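Local coordinates for CHAD domain protein (Streptomyces chartreusis, PDB 6RN5) that probably binds polyphosphate through its helical CHAD fold and also binds copper ions, its physiological role being unsettled, at residues 18-26 against 219-229; 101-112 against 180-191. All blocks are in the same frame, centred on the assembly; numbering follows the deposited sequence.

Contact 1. Residues 18-26 against 219-229; sequences SPTGDTLAG and LTPAAATADLR
Leu228 of the 219-229 loop packs its isobutyl end against the first turn of the helix that begins at Gly21. Its CG lies 3.4 Å from Thr20 O, while both Leu228 methyls rest against Leu24 CB, Leu228 CD2 at 4.0 Å. CG stands anti to the carbonyl carbon (chi1 -60°), beside its own backbone N, which brings it against Thr20 O. A branched aliphatic suits this place, for it covers the opening turn without competing for its carbonyls. The backbone beside it is tied down: Leu228 N gives an almost straight bond to Pro19 O (3.0 Å, 171° at the hydrogen). The rigid Pro19 ring gives an apolar surface for the aliphatic part of Arg229, whose side chain lies nearly perpendicular to it, Arg229 NE 3.6 Å from Pro19 CD. Asp227 steadies that arginine, its OD1 taking part in a salt bridge with NE and also accepting from Arg229 N. Thr20 and Thr23 form a capping box, and the Thr20 hydroxyl gives a further weak bond to Ala224 O. At Gly21 the loop comes so close that a side chain would run into Ala223 O; the amide donates only weakly, to Ala223 O and Ala226 O. Leu219 and Leu24 lie alongside, pointing contrary ways, CD2 to CD2 4.1 Å. The loop thus seats the start of helix 21-42 just before helix 229-244 begins, with Val294 of helix 274-295 touching both Pro19 and Leu228, and Leu79 packed on Leu228.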
# COMPACT_ATOMS: atom_id res chain seq x y z
N SER A 18 48.11 -18.38 -2.47
CA SER A 18 47.10 -18.08 -1.40
C SER A 18 47.37 -16.72 -0.69
O SER A 18 48.50 -16.39 -0.33
CB SER A 18 47.05 -19.20 -0.35
OG SER A 18 48.09 -19.03 0.59
N PRO A 19 46.32 -15.94 -0.45
CA PRO A 19 46.44 -14.50 -0.14
C PRO A 19 47.16 -14.17 1.16
O PRO A 19 46.83 -14.72 2.22
CB PRO A 19 44.99 -14.07 -0.03
CG PRO A 19 44.26 -15.29 0.40
CD PRO A 19 44.92 -16.40 -0.36
N THR A 20 48.10 -13.23 1.09
CA THR A 20 48.80 -12.74 2.28
C THR A 20 48.80 -11.19 2.40
O THR A 20 48.18 -10.48 1.59
CB THR A 20 50.26 -13.22 2.28
OG1 THR A 20 50.92 -12.64 1.16
CG2 THR A 20 50.32 -14.75 2.16
N GLY A 21 49.50 -10.70 3.43
CA GLY A 21 49.82 -9.27 3.53
C GLY A 21 50.20 -8.62 2.21
O GLY A 21 49.84 -7.46 1.94
N ASP A 22 50.94 -9.33 1.38
CA ASP A 22 51.41 -8.71 0.14
C ASP A 22 50.29 -8.58 -0.86
O ASP A 22 50.30 -7.66 -1.64
CB ASP A 22 52.58 -9.49 -0.44
CG ASP A 22 53.79 -9.47 0.48
OD1 ASP A 22 53.88 -8.57 1.37
OD2 ASP A 22 54.64 -10.37 0.35
N THR A 23 49.34 -9.51 -0.83
CA THR A 23 48.13 -9.41 -1.63
C THR A 23 47.34 -8.18 -1.19
O THR A 23 46.85 -7.42 -2.03
CB THR A 23 47.23 -10.65 -1.50
OG1 THR A 23 48.02 -11.82 -1.62
CG2 THR A 23 46.13 -10.70 -2.61
N LEU A 24 47.23 -8.01 0.12
CA LEU A 24 46.53 -6.88 0.72
C LEU A 24 47.18 -5.56 0.29
O LEU A 24 46.46 -4.64 -0.03
CB LEU A 24 46.58 -6.97 2.25
CG LEU A 24 46.18 -5.77 3.08
CD1 LEU A 24 44.74 -5.39 2.78
CD2 LEU A 24 46.35 -6.09 4.56
N ALA A 25 48.51 -5.48 0.33
CA ALA A 25 49.24 -4.29 -0.08
C ALA A 25 48.98 -4.00 -1.56
O ALA A 25 48.81 -2.84 -1.93
CB ALA A 25 50.73 -4.46 0.13
N GLY A 26 48.96 -5.04 -2.37
CA GLY A 26 48.72 -4.87 -3.83
C GLY A 26 47.34 -4.27 -4.04
O GLY A 26 47.17 -3.37 -4.86
N LEU A 219 52.13 -2.08 6.41
CA LEU A 219 51.89 -3.41 6.97
C LEU A 219 52.56 -3.57 8.31
O LEU A 219 53.69 -3.16 8.48
CB LEU A 219 52.46 -4.47 6.04
CG LEU A 219 51.77 -4.63 4.66
CD1 LEU A 219 52.46 -5.69 3.83
CD2 LEU A 219 50.28 -4.93 4.74
N THR A 220 51.91 -4.23 9.26
CA THR A 220 52.59 -4.61 10.53
C THR A 220 53.72 -5.62 10.25
O THR A 220 53.72 -6.26 9.20
CB THR A 220 51.63 -5.26 11.55
OG1 THR A 220 51.03 -6.42 10.97
CG2 THR A 220 50.57 -4.28 11.97
N PRO A 221 54.66 -5.81 11.20
CA PRO A 221 55.80 -6.71 10.92
C PRO A 221 55.43 -8.10 10.40
O PRO A 221 56.04 -8.57 9.46
CB PRO A 221 56.50 -6.83 12.30
CG PRO A 221 56.20 -5.55 12.98
CD PRO A 221 54.82 -5.12 12.50
N ALA A 222 54.42 -8.72 10.99
CA ALA A 222 54.07 -10.11 10.65
C ALA A 222 53.21 -10.23 9.39
O ALA A 222 52.99 -11.34 8.92
CB ALA A 222 53.35 -10.76 11.83
N ALA A 223 52.75 -9.10 8.84
CA ALA A 223 51.66 -9.12 7.84
C ALA A 223 52.02 -9.83 6.57
O ALA A 223 51.19 -10.55 6.01
CB ALA A 223 51.19 -7.71 7.51
N ALA A 224 53.27 -9.67 6.12
CA ALA A 224 53.66 -10.13 4.79
C ALA A 224 53.41 -11.63 4.61
O ALA A 224 52.98 -12.06 3.52
CB ALA A 224 55.13 -9.78 4.52
N THR A 225 53.65 -12.39 5.69
CA THR A 225 53.38 -13.84 5.74
C THR A 225 51.96 -14.23 6.25
O THR A 225 51.60 -15.38 6.14
CB THR A 225 54.40 -14.62 6.63
OG1 THR A 225 54.11 -14.46 8.03
CG2 THR A 225 55.79 -14.18 6.39
N ALA A 226 51.21 -13.33 6.87
CA ALA A 226 49.88 -13.68 7.43
C ALA A 226 48.84 -14.00 6.35
O ALA A 226 48.83 -13.39 5.29
CB ALA A 226 49.37 -12.59 8.35
N ASP A 227 48.00 -14.99 6.64
CA ASP A 227 46.96 -15.46 5.72
C ASP A 227 45.82 -14.44 5.83
O ASP A 227 45.40 -14.13 6.93
CB ASP A 227 46.53 -16.88 6.16
CG ASP A 227 45.48 -17.53 5.22
OD1 ASP A 227 44.99 -16.98 4.18
OD2 ASP A 227 45.12 -18.67 5.57
N LEU A 228 45.36 -13.87 4.71
CA LEU A 228 44.20 -12.94 4.74
C LEU A 228 42.85 -13.62 4.95
O LEU A 228 41.90 -12.96 5.36
CB LEU A 228 44.08 -12.19 3.43
CG LEU A 228 45.21 -11.30 2.98
CD1 LEU A 228 44.70 -10.50 1.77
CD2 LEU A 228 45.68 -10.41 4.13
N ARG A 229 42.74 -14.91 4.70
CA ARG A 229 41.43 -15.54 4.74
C ARG A 229 40.67 -15.53 6.05
O ARG A 229 39.49 -15.33 6.04
CB ARG A 229 41.48 -16.94 4.17
CG ARG A 229 41.78 -16.90 2.67
CD ARG A 229 42.19 -18.26 2.15
NE ARG A 229 43.63 -18.46 2.36
CZ ARG A 229 44.24 -19.64 2.43
NH1 ARG A 229 45.56 -19.70 2.61
NH2 ARG A 229 43.55 -20.77 2.34

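Contact 2. Residues 101-112 against 180-191; sequences MEHAYTARLERL and DRQLTLARTRAH
Ala186 sets its methyl squarely over the Tyr105 ring, CB 3.6 Å from the centroid and only 6° off the normal, a CH-pi contact. This is the tight part of the interface: alanine is small enough to let a flat ring lie against the helix backbone, and Ala190 CB comes to the edge of the same ring near its plane. One turn away Leu183 acts as a knob among Tyr105, Arg108, Leu109 and Leu112. Its two methyls divide between partners, CD2 going to Tyr105 CD1 (3.8 Å) and CD1 to Leu112 CD1 (3.9 Å). Leu109 fills in alongside, its CD1 3.6 Å from Asp180 CA. The other flank is polar and looser. Here Glu102 runs out extended and lies side by side with His191, whose ND1 donates to Glu102 OE1 (2.8 Å, 162°); the oxygen sits in the ring plane, but the donor comes from above the carboxylate plane. Toward Arg187 the salt bridge is long, Glu102 OE2 to Arg187 NE 3.9 Å, though the aliphatic parts of the two chains touch, while Thr106 OG1 lies over one guanidinium face, 3.5 Å from Arg187 CD. The long, flexible arginine can lie along this exposed margin and still bring its charge near the carboxylate. With an alanine in place of Glu102, His191 ND1 would probably lose this acceptor and Arg187 its nearby carboxylate, leaving both side chains freer to turn. The two segments run nearly antiparallel (164°, axes 8.2 Å apart), close enough for alanines and a leucine knob to pack, as part of the all-helical CHAD fold.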
# COMPACT_ATOMS: atom_id res chain seq x y z
N MET A 101 26.66 13.13 -1.83
CA MET A 101 25.44 13.88 -1.53
C MET A 101 24.70 14.40 -2.75
O MET A 101 23.49 14.18 -2.90
CB MET A 101 25.74 14.98 -0.54
CG MET A 101 25.71 14.46 0.89
SD MET A 101 24.06 14.30 1.68
CE MET A 101 22.95 13.67 0.43
N GLU A 102 25.41 15.04 -3.64
CA GLU A 102 24.74 15.58 -4.82
C GLU A 102 23.91 14.49 -5.51
O GLU A 102 22.71 14.65 -5.73
CB GLU A 102 25.73 16.22 -5.79
CG GLU A 102 25.05 16.77 -7.02
CD GLU A 102 26.00 17.38 -8.02
OE1 GLU A 102 27.25 17.39 -7.80
OE2 GLU A 102 25.48 17.85 -9.05
N HIS A 103 24.56 13.38 -5.83
CA HIS A 103 23.95 12.23 -6.49
C HIS A 103 22.75 11.64 -5.70
O HIS A 103 21.74 11.33 -6.28
CB HIS A 103 25.04 11.14 -6.74
CG HIS A 103 24.51 9.75 -6.90
ND1 HIS A 103 23.96 9.29 -8.08
CD2 HIS A 103 24.43 8.72 -6.01
CE1 HIS A 103 23.57 8.04 -7.92
NE2 HIS A 103 23.85 7.66 -6.68
N ALA A 104 22.87 11.49 -4.38
CA ALA A 104 21.79 10.98 -3.60
C ALA A 104 20.51 11.85 -3.79
O ALA A 104 19.40 11.33 -3.96
CB ALA A 104 22.21 10.86 -2.12
N TYR A 105 20.68 13.16 -3.76
CA TYR A 105 19.54 14.08 -3.94
C TYR A 105 18.98 13.99 -5.34
O TYR A 105 17.73 13.95 -5.53
CB TYR A 105 19.90 15.53 -3.62
CG TYR A 105 20.10 15.77 -2.14
CD1 TYR A 105 19.10 15.50 -1.23
CD2 TYR A 105 21.30 16.31 -1.65
CE1 TYR A 105 19.28 15.72 0.12
CE2 TYR A 105 21.48 16.52 -0.29
CZ TYR A 105 20.48 16.22 0.57
OH TYR A 105 20.64 16.47 1.90
N THR A 106 19.87 13.83 -6.32
CA THR A 106 19.43 13.67 -7.73
C THR A 106 18.65 12.40 -7.93
O THR A 106 17.61 12.40 -8.57
CB THR A 106 20.64 13.64 -8.67
OG1 THR A 106 21.47 14.78 -8.42
CG2 THR A 106 20.19 13.63 -10.14
N ALA A 107 19.12 11.28 -7.38
CA ALA A 107 18.40 10.01 -7.57
C ALA A 107 17.08 10.00 -6.78
O ALA A 107 16.06 9.47 -7.24
CB ALA A 107 19.28 8.85 -7.15
N ARG A 108 17.09 10.58 -5.59
CA ARG A 108 15.88 10.67 -4.78
C ARG A 108 14.75 11.44 -5.51
O ARG A 108 13.60 11.04 -5.51
CB ARG A 108 16.23 11.29 -3.45
CG ARG A 108 15.12 11.34 -2.46
CD ARG A 108 15.71 11.73 -1.13
NE ARG A 108 16.78 10.79 -0.81
CZ ARG A 108 17.93 11.10 -0.20
NH1 ARG A 108 18.19 12.34 0.20
NH2 ARG A 108 18.81 10.15 0.04
N LEU A 109 15.08 12.55 -6.15
CA LEU A 109 14.07 13.31 -6.86
C LEU A 109 13.46 12.47 -7.96
O LEU A 109 12.22 12.34 -8.08
CB LEU A 109 14.67 14.59 -7.46
CG LEU A 109 13.74 15.45 -8.33
CD1 LEU A 109 12.41 15.76 -7.64
CD2 LEU A 109 14.41 16.75 -8.74
N GLU A 110 14.33 11.87 -8.75
CA GLU A 110 13.88 10.97 -9.81
C GLU A 110 12.97 9.83 -9.32
O GLU A 110 11.91 9.57 -9.90
CB GLU A 110 15.08 10.39 -10.50
CG GLU A 110 14.67 9.36 -11.51
CD GLU A 110 15.53 9.40 -12.75
OE1 GLU A 110 16.77 9.62 -12.59
OE2 GLU A 110 14.95 9.20 -13.85
N ARG A 111 13.40 9.16 -8.26
CA ARG A 111 12.62 8.09 -7.69
C ARG A 111 11.25 8.63 -7.30
O ARG A 111 10.21 8.01 -7.57
CB ARG A 111 13.36 7.52 -6.46
CG ARG A 111 12.52 6.72 -5.50
CD ARG A 111 13.34 6.14 -4.35
NE ARG A 111 14.01 4.91 -4.77
CZ ARG A 111 13.48 3.69 -4.74
NH1 ARG A 111 12.28 3.44 -4.21
NH2 ARG A 111 14.22 2.70 -5.18
N LEU A 112 11.22 9.80 -6.67
CA LEU A 112 9.94 10.33 -6.22
C LEU A 112 9.04 10.80 -7.38
O LEU A 112 7.82 10.55 -7.39
CB LEU A 112 10.14 11.44 -5.20
CG LEU A 112 10.68 10.97 -3.83
CD1 LEU A 112 11.24 12.11 -2.99
CD2 LEU A 112 9.65 10.23 -2.99
N ASP A 180 10.58 18.77 -6.47
CA ASP A 180 11.55 19.25 -7.44
C ASP A 180 12.30 20.51 -6.93
O ASP A 180 13.52 20.58 -6.98
CB ASP A 180 10.82 19.53 -8.75
CG ASP A 180 11.75 19.89 -9.89
OD1 ASP A 180 12.96 20.05 -9.71
OD2 ASP A 180 11.26 20.02 -10.99
N ARG A 181 11.55 21.49 -6.41
CA ARG A 181 12.16 22.67 -5.82
C ARG A 181 13.06 22.32 -4.64
O ARG A 181 14.22 22.69 -4.61
CB ARG A 181 11.09 23.70 -5.38
CG ARG A 181 11.66 24.99 -4.80
CD ARG A 181 10.59 26.02 -4.39
NE ARG A 181 10.96 26.65 -3.10
CZ ARG A 181 11.73 27.74 -2.91
NH1 ARG A 181 12.25 28.41 -3.95
NH2 ARG A 181 11.98 28.17 -1.65
N GLN A 182 12.53 21.60 -3.67
CA GLN A 182 13.28 21.29 -2.47
C GLN A 182 14.55 20.44 -2.68
O GLN A 182 15.61 20.74 -2.17
CB GLN A 182 12.37 20.63 -1.44
CG GLN A 182 11.36 21.63 -0.84
CD GLN A 182 10.51 20.98 0.25
OE1 GLN A 182 10.61 19.75 0.52
NE2 GLN A 182 9.67 21.80 0.90
N LEU A 183 14.41 19.38 -3.44
CA LEU A 183 15.53 18.51 -3.72
C LEU A 183 16.53 19.11 -4.69
O LEU A 183 17.71 18.79 -4.63
CB LEU A 183 15.01 17.16 -4.19
CG LEU A 183 14.34 16.39 -3.02
CD1 LEU A 183 13.50 15.22 -3.53
CD2 LEU A 183 15.39 15.85 -2.05
N THR A 184 16.09 20.00 -5.55
CA THR A 184 17.00 20.72 -6.41
C THR A 184 17.86 21.69 -5.65
O THR A 184 19.06 21.79 -5.87
CB THR A 184 16.26 21.50 -7.49
OG1 THR A 184 15.60 20.55 -8.33
CG2 THR A 184 17.24 22.30 -8.37
N LEU A 185 17.25 22.44 -4.74
CA LEU A 185 18.02 23.26 -3.83
C LEU A 185 19.04 22.44 -3.08
O LEU A 185 20.19 22.88 -2.94
CB LEU A 185 17.13 24.03 -2.84
CG LEU A 185 16.31 25.14 -3.52
CD1 LEU A 185 15.23 25.65 -2.56
CD2 LEU A 185 17.22 26.25 -4.03
N ALA A 186 18.59 21.33 -2.50
CA ALA A 186 19.46 20.42 -1.73
C ALA A 186 20.67 19.96 -2.57
O ALA A 186 21.80 19.95 -2.11
CB ALA A 186 18.69 19.20 -1.26
N ARG A 187 20.39 19.64 -3.83
CA ARG A 187 21.38 19.17 -4.76
C ARG A 187 22.40 20.25 -5.04
O ARG A 187 23.60 20.00 -4.92
CB ARG A 187 20.68 18.76 -6.05
CG ARG A 187 21.60 18.48 -7.23
CD ARG A 187 20.79 18.18 -8.48
NE ARG A 187 21.62 18.27 -9.67
CZ ARG A 187 21.25 17.93 -10.90
NH1 ARG A 187 20.03 17.44 -11.14
NH2 ARG A 187 22.11 18.07 -11.92
N THR A 188 21.93 21.42 -5.44
CA THR A 188 22.79 22.56 -5.77
C THR A 188 23.62 22.94 -4.57
O THR A 188 24.84 23.20 -4.68
CB THR A 188 21.93 23.74 -6.24
OG1 THR A 188 21.25 23.34 -7.42
CG2 THR A 188 22.75 24.92 -6.63
N ARG A 189 23.00 22.91 -3.40
CA ARG A 189 23.77 23.17 -2.18
C ARG A 189 24.88 22.11 -1.94
O ARG A 189 26.03 22.46 -1.60
CB ARG A 189 22.86 23.31 -0.97
CG ARG A 189 23.60 23.37 0.33
CD ARG A 189 22.64 23.83 1.40
NE ARG A 189 23.27 23.83 2.70
CZ ARG A 189 22.68 24.23 3.81
NH1 ARG A 189 21.40 24.65 3.80
NH2 ARG A 189 23.35 24.21 4.94
N ALA A 190 24.53 20.84 -2.12
CA ALA A 190 25.45 19.72 -2.03
C ALA A 190 26.57 19.84 -3.04
O ALA A 190 27.72 19.54 -2.73
CB ALA A 190 24.72 18.44 -2.29
N HIS A 191 26.21 20.23 -4.27
CA HIS A 191 27.19 20.32 -5.34
C HIS A 191 28.25 21.36 -4.97
O HIS A 191 29.45 21.10 -5.05
CB HIS A 191 26.51 20.70 -6.65
CG HIS A 191 27.46 20.96 -7.79
ND1 HIS A 191 28.05 19.94 -8.51
CD2 HIS A 191 27.88 22.12 -8.35
CE1 HIS A 191 28.79 20.47 -9.48
NE2 HIS A 191 28.71 21.79 -9.40

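How the contacts relate
The two contacts lie on opposite sides of the chain's centre, their own centres about 42 Å apart and their nearest atoms about 26 Å, so neither touches the other. In sequence, both segments of contact 2 fall between those of contact 1: the chain leaves the 18-26 end, runs through both helices of contact 2, and returns to the 219-229 loop. Contact 1 is peripheral, about 28 Å from the chain centre, and lies away from the known sites. Contact 2 is nearer the middle, at about 16 Å, and its Leu112 end approaches the copper site: that side chain is about 8 Å from His348's and about 11 Å from a bound copper ion.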